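Long-range contacts in ParA (Salmonella enterica subsp. enterica serovar Newport str. SL317, PDB 3EZF), which probably binds adenine nucleotides and DNA, serving in plasmid partition and in ADP-mediated regulation of transcription as a ParA ATPase with a winged helix-turn-helix domain: residues 179-184 with 234-239; 262-267 with 298-303. One frame throughout, in Å; residues are numbered along the deposited sequence.

Interaction 1 (179-184 with 234-239); sequences QAMLNN and EILRRN. Unlike the reference sequence in segment 179-184: Asn184 (reference Asp). Unlike the reference sequence in segment 234-239: Ile235 (reference Val), Arg238 (reference Lys), Asn239 (reference Lys).
Met181, near the C-terminal end of helix 177-182, lays its side chain against the first turn of helix 235-241, joining two helices of the P-loop NTPase domain. A long, unbranched thioether suits this place because it can bend around a neighbouring backbone: a chi3 of 80° turns CE toward Leu236, whose CB lies 3.4 Å from that methyl. Nearer the backbone, Met181 CB meets Ile235 CG2 at 3.7 Å. Isoleucine serves well here, since its beta-branch presents CG2 to the methionine while CG1 leads away. Trp219 touches both Met181 and Ile235, and Ile240 also packs on Met181, so the thioether is buried among largely apolar neighbours, with Asn265 beside it. One turn on, where helix 235-241 widens into a pi-type turn, Asn239 directs its CB at the backbone of Met181, approaching Met181 O to 3.7 Å. Its short side chain lets the two backbones come close, with Met181 CA 5.4 Å from Asn239 CA. Asn184, just beyond the helix, and Arg238 form the exposed border, a polar and a charged residue, both suited to water. Asn184 CG lies 3.6 Å from Arg238 NH2, at the edge of the guanidinium.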
ATOM      1  N   GLN A 179       2.623  -3.953  19.596  1.00 37.65           N
ATOM      2  CA  GLN A 179       2.985  -3.537  20.940  1.00 37.78           C
ATOM      3  C   GLN A 179       2.343  -4.443  21.994  1.00 37.65           C
ATOM      4  O   GLN A 179       3.025  -4.889  22.922  1.00 35.62           O
ATOM      5  CB  GLN A 179       2.575  -2.083  21.150  1.00 42.53           C
ATOM      6  CG  GLN A 179       3.323  -1.096  20.248  1.00 48.55           C
ATOM      7  CD  GLN A 179       2.656   0.279  20.174  1.00 53.07           C
ATOM      8  OE1 GLN A 179       3.048   1.126  19.365  1.00 53.84           O
ATOM      9  NE2 GLN A 179       1.646   0.503  21.015  1.00 53.09           N
ATOM     10  N   ALA A 180       1.050  -4.732  21.848  1.00 36.12           N
ATOM     11  CA  ALA A 180       0.357  -5.595  22.802  1.00 31.05           C
ATOM     12  C   ALA A 180       1.045  -6.945  22.933  1.00 34.04           C
ATOM     13  O   ALA A 180       1.146  -7.497  24.030  1.00 39.31           O
ATOM     14  CB  ALA A 180      -1.064  -5.784  22.392  1.00 30.65           C
ATOM     15  N   MET A 181       1.540  -7.480  21.825  1.00 36.16           N
ATOM     16  CA  MET A 181       2.215  -8.775  21.862  1.00 34.92           C
ATOM     17  C   MET A 181       3.488  -8.726  22.693  1.00 35.38           C
ATOM     18  O   MET A 181       3.822  -9.665  23.402  1.00 33.08           O
ATOM     19  CB  MET A 181       2.582  -9.217  20.454  1.00 36.06           C
ATOM     20  CG  MET A 181       1.414  -9.415  19.524  1.00 45.03           C
ATOM     21  SD  MET A 181       1.985  -9.613  17.768  1.00 35.20           S
ATOM     22  CE  MET A 181       2.455 -11.285  17.827  1.00 50.78           C
ATOM     23  N   LEU A 182       4.212  -7.627  22.581  1.00 44.06           N
ATOM     24  CA  LEU A 182       5.466  -7.476  23.307  1.00 49.72           C
ATOM     25  C   LEU A 182       5.278  -7.176  24.796  1.00 52.72           C
ATOM     26  O   LEU A 182       6.141  -7.510  25.612  1.00 50.39           O
ATOM     27  CB  LEU A 182       6.321  -6.380  22.652  1.00 44.82           C
ATOM     28  CG  LEU A 182       6.890  -6.710  21.263  1.00 45.08           C
ATOM     29  CD1 LEU A 182       7.643  -5.501  20.685  1.00 42.40           C
ATOM     30  CD2 LEU A 182       7.816  -7.913  21.385  1.00 38.45           C
ATOM     31  N   ASN A 183       4.143  -6.580  25.156  1.00 52.94           N
ATOM     32  CA  ASN A 183       3.895  -6.226  26.548  1.00 51.31           C
ATOM     33  C   ASN A 183       3.304  -7.318  27.432  1.00 53.78           C
ATOM     34  O   ASN A 183       2.868  -7.036  28.548  1.00 57.33           O
ATOM     35  CB  ASN A 183       3.010  -4.986  26.629  1.00 47.36           C
ATOM     36  CG  ASN A 183       3.590  -3.820  25.878  1.00 48.75           C
ATOM     37  OD1 ASN A 183       4.797  -3.605  25.892  1.00 49.38           O
ATOM     38  ND2 ASN A 183       2.730  -3.048  25.224  1.00 47.99           N
ATOM     39  N   ASN A 184       3.293  -8.555  26.952  1.00 50.40           N
ATOM     40  CA  ASN A 184       2.752  -9.658  27.740  1.00 49.88           C
ATOM     41  C   ASN A 184       1.539  -9.218  28.592  1.00 49.87           C
ATOM     42  O   ASN A 184       1.514  -9.432  29.806  1.00 47.65           O
ATOM     43  CB  ASN A 184       3.850 -10.203  28.651  1.00 49.93           C
ATOM     44  CG  ASN A 184       3.603 -11.629  29.074  1.00 52.29           C
ATOM     45  OD1 ASN A 184       2.478 -12.112  29.039  1.00 58.37           O
ATOM     46  ND2 ASN A 184       4.660 -12.314  29.487  1.00 52.38           N
ATOM     47  N   GLU A 234       5.357 -17.416  17.836  1.00 45.89           N
ATOM     48  CA  GLU A 234       4.205 -17.957  18.537  1.00 44.56           C
ATOM     49  C   GLU A 234       3.627 -16.915  19.476  1.00 44.31           C
ATOM     50  O   GLU A 234       2.685 -17.204  20.214  1.00 44.15           O
ATOM     51  CB  GLU A 234       4.584 -19.191  19.353  1.00 45.20           C
ATOM     52  CG  GLU A 234       5.191 -20.329  18.556  1.00 55.72           C
ATOM     53  CD  GLU A 234       5.446 -21.586  19.401  1.00 59.99           C
ATOM     54  OE1 GLU A 234       5.453 -21.488  20.646  1.00 61.01           O
ATOM     55  OE2 GLU A 234       5.650 -22.677  18.821  1.00 63.54           O
ATOM     56  N   ILE A 235       4.187 -15.706  19.456  1.00 44.67           N
ATOM     57  CA  ILE A 235       3.705 -14.642  20.334  1.00 43.25           C
ATOM     58  C   ILE A 235       2.242 -14.288  20.088  1.00 42.23           C
ATOM     59  O   ILE A 235       1.467 -14.195  21.029  1.00 40.09           O
ATOM     60  CB  ILE A 235       4.523 -13.342  20.191  1.00 41.79           C
ATOM     61  CG1 ILE A 235       6.025 -13.637  20.175  1.00 37.63           C
ATOM     62  CG2 ILE A 235       4.190 -12.421  21.351  1.00 39.79           C
ATOM     63  CD1 ILE A 235       6.508 -14.431  21.370  1.00 39.65           C
ATOM     64  N   LEU A 236       1.870 -14.095  18.823  1.00 44.73           N
ATOM     65  CA  LEU A 236       0.490 -13.742  18.465  1.00 43.72           C
ATOM     66  C   LEU A 236      -0.537 -14.701  19.076  1.00 41.15           C
ATOM     67  O   LEU A 236      -1.547 -14.266  19.592  1.00 38.29           O
ATOM     68  CB  LEU A 236       0.311 -13.713  16.930  1.00 42.83           C
ATOM     69  CG  LEU A 236      -0.801 -12.856  16.293  1.00 40.58           C
ATOM     70  CD1 LEU A 236      -1.117 -13.414  14.924  1.00 39.54           C
ATOM     71  CD2 LEU A 236      -2.053 -12.849  17.121  1.00 40.25           C
ATOM     72  N   ARG A 237      -0.280 -16.004  19.018  1.00 42.30           N
ATOM     73  CA  ARG A 237      -1.221 -16.978  19.560  1.00 43.52           C
ATOM     74  C   ARG A 237      -1.217 -16.978  21.077  1.00 43.37           C
ATOM     75  O   ARG A 237      -2.245 -17.191  21.700  1.00 49.04           O
ATOM     76  CB  ARG A 237      -0.883 -18.399  19.075  1.00 48.18           C
ATOM     77  CG  ARG A 237      -2.020 -19.165  18.355  1.00 51.28           C
ATOM     78  CD  ARG A 237      -3.235 -19.577  19.207  1.00 49.69           C
ATOM     79  NE  ARG A 237      -4.367 -19.887  18.318  1.00 57.87           N
ATOM     80  CZ  ARG A 237      -5.524 -20.456  18.674  1.00 56.84           C
ATOM     81  NH1 ARG A 237      -5.761 -20.815  19.931  1.00 58.21           N
ATOM     82  NH2 ARG A 237      -6.462 -20.662  17.759  1.00 52.83           N
ATOM     83  N   ARG A 238      -0.064 -16.733  21.676  1.00 42.97           N
ATOM     84  CA  ARG A 238       0.030 -16.765  23.119  1.00 42.13           C
ATOM     85  C   ARG A 238      -0.289 -15.483  23.877  1.00 41.77           C
ATOM     86  O   ARG A 238      -0.899 -15.539  24.934  1.00 45.97           O
ATOM     87  CB  ARG A 238       1.427 -17.228  23.528  1.00 45.71           C
ATOM     88  CG  ARG A 238       1.436 -18.002  24.828  1.00 53.56           C
ATOM     89  CD  ARG A 238       2.749 -17.839  25.584  1.00 64.42           C
ATOM     90  NE  ARG A 238       2.894 -16.494  26.142  1.00 68.79           N
ATOM     91  CZ  ARG A 238       3.414 -16.242  27.340  1.00 72.02           C
ATOM     92  NH1 ARG A 238       3.839 -17.247  28.102  1.00 70.17           N
ATOM     93  NH2 ARG A 238       3.505 -14.990  27.784  1.00 70.64           N
ATOM     94  N   ASN A 239       0.111 -14.331  23.353  1.00 43.91           N
ATOM     95  CA  ASN A 239      -0.098 -13.079  24.070  1.00 46.24           C
ATOM     96  C   ASN A 239      -1.351 -12.273  23.745  1.00 42.01           C
ATOM     97  O   ASN A 239      -1.663 -11.309  24.442  1.00 42.14           O
ATOM     98  CB  ASN A 239       1.159 -12.205  23.931  1.00 43.00           C
ATOM     99  CG  ASN A 239       2.376 -12.824  24.601  1.00 40.76           C
ATOM    100  OD1 ASN A 239       3.489 -12.324  24.470  1.00 35.49           O
ATOM    101  ND2 ASN A 239       2.164 -13.917  25.325  1.00 39.61           N
TER

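Interaction 2 (262-267 with 298-303); sequences FLLNGL and LEQLEE
Leu264 and Leu301 form the close-packed part of a helix-helix contact in the nucleotide-binding domain, where the segments 262-267 and 298-303 cross at -83° with their axes 10.0 Å apart. The two leucines slide past each other in opposite directions, so that Leu264 CD1 meets Leu301 CD2 at 3.8 Å, while the same Leu301 methyl rests 3.6 Å from Leu264 O. The other branch, Leu301 CD1, reaches Leu267 CB at 4.1 Å. One forked side chain thus touches two successive turns of the opposing helix. Tyr233 packs on both Leu264 and Leu301, and Phe115 of strand 112-116 touches Leu267. The contact is looser at Leu298, whose CD2 stays 4.3 Å from Leu267 CD1; Tyr7 of the second subunit also packs on Leu298. On the solvent side lies the partly exposed Gln300. Its extended chain crosses Leu264 at about a right angle, and both Gln300 CB and, at 3.8 Å, NE2 lie against Leu264 CD1; a long, partly exposed side chain can cover a leucine while staying compatible with water. With no hydrogen bond between the segments, this junction depends on apolar contact and the exclusion of water.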
ATOM      1  N   PHE A 262       5.600 -10.406  11.452  1.00 42.23           N
ATOM      2  CA  PHE A 262       4.153 -10.298  11.595  1.00 41.39           C
ATOM      3  C   PHE A 262       3.457 -11.353  10.749  1.00 42.86           C
ATOM      4  O   PHE A 262       2.547 -12.030  11.232  1.00 44.76           O
ATOM      5  CB  PHE A 262       3.667  -8.893  11.204  1.00 45.92           C
ATOM      6  CG  PHE A 262       4.145  -7.796  12.137  1.00 45.06           C
ATOM      7  CD1 PHE A 262       3.901  -6.459  11.843  1.00 43.86           C
ATOM      8  CD2 PHE A 262       4.850  -8.101  13.301  1.00 45.45           C
ATOM      9  CE1 PHE A 262       4.347  -5.449  12.690  1.00 42.39           C
ATOM     10  CE2 PHE A 262       5.299  -7.092  14.153  1.00 46.68           C
ATOM     11  CZ  PHE A 262       5.047  -5.767  13.840  1.00 44.54           C
ATOM     12  N   LEU A 263       3.885 -11.491   9.490  1.00 45.10           N
ATOM     13  CA  LEU A 263       3.321 -12.491   8.571  1.00 44.18           C
ATOM     14  C   LEU A 263       3.461 -13.884   9.193  1.00 42.41           C
ATOM     15  O   LEU A 263       2.493 -14.641   9.282  1.00 41.09           O
ATOM     16  CB  LEU A 263       4.084 -12.483   7.250  1.00 45.62           C
ATOM     17  CG  LEU A 263       3.350 -12.727   5.931  1.00 48.43           C
ATOM     18  CD1 LEU A 263       2.448 -13.933   6.023  1.00 50.65           C
ATOM     19  CD2 LEU A 263       2.546 -11.488   5.599  1.00 51.80           C
ATOM     20  N   LEU A 264       4.687 -14.200   9.610  1.00 42.54           N
ATOM     21  CA  LEU A 264       5.024 -15.474  10.236  1.00 45.92           C
ATOM     22  C   LEU A 264       4.152 -15.740  11.472  1.00 48.31           C
ATOM     23  O   LEU A 264       3.623 -16.840  11.644  1.00 51.00           O
ATOM     24  CB  LEU A 264       6.508 -15.489  10.628  1.00 51.47           C
ATOM     25  CG  LEU A 264       7.637 -15.838   9.639  1.00 51.30           C
ATOM     26  CD1 LEU A 264       7.719 -17.328   9.484  1.00 52.42           C
ATOM     27  CD2 LEU A 264       7.419 -15.179   8.307  1.00 51.58           C
ATOM     28  N   ASN A 265       4.007 -14.741  12.335  1.00 48.73           N
ATOM     29  CA  ASN A 265       3.184 -14.894  13.525  1.00 47.02           C
ATOM     30  C   ASN A 265       1.749 -15.122  13.085  1.00 47.46           C
ATOM     31  O   ASN A 265       1.051 -15.955  13.665  1.00 54.39           O
ATOM     32  CB  ASN A 265       3.278 -13.654  14.419  1.00 46.63           C
ATOM     33  CG  ASN A 265       4.252 -13.839  15.569  1.00 47.66           C
ATOM     34  OD1 ASN A 265       4.006 -14.607  16.497  1.00 50.55           O
ATOM     35  ND2 ASN A 265       5.365 -13.141  15.506  1.00 50.49           N
ATOM     36  N   GLY A 266       1.307 -14.394  12.061  1.00 39.21           N
ATOM     37  CA  GLY A 266      -0.046 -14.586  11.573  1.00 40.96           C
ATOM     38  C   GLY A 266      -0.298 -16.020  11.112  1.00 40.00           C
ATOM     39  O   GLY A 266      -1.187 -16.693  11.618  1.00 39.40           O
ATOM     40  N   LEU A 267       0.480 -16.485  10.143  1.00 40.02           N
ATOM     41  CA  LEU A 267       0.325 -17.839   9.640  1.00 41.76           C
ATOM     42  C   LEU A 267       0.425 -18.866  10.746  1.00 43.39           C
ATOM     43  O   LEU A 267      -0.242 -19.899  10.698  1.00 43.05           O
ATOM     44  CB  LEU A 267       1.412 -18.163   8.618  1.00 43.07           C
ATOM     45  CG  LEU A 267       1.337 -17.552   7.230  1.00 38.92           C
ATOM     46  CD1 LEU A 267       2.428 -18.148   6.397  1.00 39.42           C
ATOM     47  CD2 LEU A 267      -0.013 -17.842   6.603  1.00 39.19           C
ATOM     48  N   LEU A 298       5.816 -21.329   5.615  1.00 59.43           N
ATOM     49  CA  LEU A 298       5.392 -22.376   6.540  1.00 57.62           C
ATOM     50  C   LEU A 298       6.553 -23.253   6.981  1.00 57.26           C
ATOM     51  O   LEU A 298       6.477 -23.915   8.011  1.00 56.27           O
ATOM     52  CB  LEU A 298       4.304 -23.245   5.909  1.00 51.99           C
ATOM     53  CG  LEU A 298       2.913 -22.624   5.751  1.00 49.74           C
ATOM     54  CD1 LEU A 298       2.012 -23.568   4.976  1.00 47.74           C
ATOM     55  CD2 LEU A 298       2.319 -22.353   7.117  1.00 48.98           C
ATOM     56  N   GLU A 299       7.634 -23.260   6.210  1.00 61.07           N
ATOM     57  CA  GLU A 299       8.780 -24.072   6.583  1.00 63.93           C
ATOM     58  C   GLU A 299       9.585 -23.406   7.696  1.00 63.08           C
ATOM     59  O   GLU A 299       9.974 -24.066   8.662  1.00 60.40           O
ATOM     60  CB  GLU A 299       9.666 -24.361   5.367  1.00 65.68           C
ATOM     61  CG  GLU A 299       9.302 -25.647   4.643  1.00 67.44           C
ATOM     62  CD  GLU A 299      10.328 -26.035   3.585  1.00 73.44           C
ATOM     63  OE1 GLU A 299      10.189 -27.129   2.985  1.00 74.96           O
ATOM     64  OE2 GLU A 299      11.274 -25.244   3.354  1.00 70.47           O
ATOM     65  N   GLN A 300       9.828 -22.101   7.573  1.00 64.86           N
ATOM     66  CA  GLN A 300      10.577 -21.388   8.606  1.00 63.60           C
ATOM     67  C   GLN A 300       9.926 -21.650   9.958  1.00 64.00           C
ATOM     68  O   GLN A 300      10.613 -21.848  10.958  1.00 68.00           O
ATOM     69  CB  GLN A 300      10.585 -19.887   8.344  1.00 60.86           C
ATOM     70  CG  GLN A 300      11.201 -19.486   7.035  1.00 66.35           C
ATOM     71  CD  GLN A 300      11.434 -17.994   6.966  1.00 71.11           C
ATOM     72  OE1 GLN A 300      11.748 -17.445   5.907  1.00 72.66           O
ATOM     73  NE2 GLN A 300      11.289 -17.324   8.104  1.00 68.92           N
ATOM     74  N   LEU A 301       8.597 -21.651   9.981  1.00 60.11           N
ATOM     75  CA  LEU A 301       7.864 -21.901  11.204  1.00 55.29           C
ATOM     76  C   LEU A 301       8.194 -23.285  11.727  1.00 58.17           C
ATOM     77  O   LEU A 301       7.984 -23.570  12.901  1.00 58.60           O
ATOM     78  CB  LEU A 301       6.364 -21.795  10.957  1.00 51.81           C
ATOM     79  CG  LEU A 301       5.800 -20.401  10.732  1.00 45.49           C
ATOM     80  CD1 LEU A 301       4.333 -20.506  10.368  1.00 43.20           C
ATOM     81  CD2 LEU A 301       5.981 -19.575  11.993  1.00 43.62           C
ATOM     82  N   GLU A 302       8.699 -24.154  10.856  1.00 59.84           N
ATOM     83  CA  GLU A 302       9.058 -25.500  11.284  1.00 64.24           C
ATOM     84  C   GLU A 302      10.439 -25.494  11.945  1.00 65.89           C
ATOM     85  O   GLU A 302      10.649 -26.147  12.974  1.00 63.76           O
ATOM     86  CB  GLU A 302       9.067 -26.462  10.100  1.00 68.53           C
ATOM     87  CG  GLU A 302       7.717 -26.703   9.438  1.00 68.16           C
ATOM     88  CD  GLU A 302       7.818 -27.751   8.342  1.00 70.03           C
ATOM     89  OE1 GLU A 302       6.818 -28.001   7.640  1.00 64.55           O
ATOM     90  OE2 GLU A 302       8.914 -28.336   8.183  1.00 74.98           O
ATOM     91  N   GLU A 303      11.376 -24.751  11.361  1.00 65.56           N
ATOM     92  CA  GLU A 303      12.733 -24.672  11.908  1.00 68.53           C
ATOM     93  C   GLU A 303      12.789 -23.944  13.242  1.00 66.39           C
ATOM     94  O   GLU A 303      13.669 -24.212  14.061  1.00 69.78           O
ATOM     95  CB  GLU A 303      13.676 -23.965  10.930  1.00 70.56           C
ATOM     96  CG  GLU A 303      13.799 -24.646   9.583  1.00 75.15           C
ATOM     97  CD  GLU A 303      14.634 -23.840   8.625  1.00 80.70           C
ATOM     98  OE1 GLU A 303      15.870 -23.777   8.824  1.00 87.96           O
ATOM     99  OE2 GLU A 303      14.048 -23.258   7.683  1.00 80.30           O
TER

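In the fold
Interactions 1 and 2 follow one another along the chain and lie on the same side of its centre, 15 Å apart between their centres, within the P-loop NTPase domain with its parallel sheet. Along the chain, strand 250-254 comes between helices 235-241 and 261-267, and strand 272-277 and helix 281-291 precede helix 294-303. The two contacts meet where helix 235-241 touches helix 261-267: Asn265 OD1 probably accepts a hydrogen bond from Leu236 N in the first turn of its helix, and Leu236 CD1 packs 3.7 Å from Gly266 CA. Helices 177-182, 235-241, 261-267 and 294-303 therefore form a continuous series of contacts, whose last member also touches the second subunit.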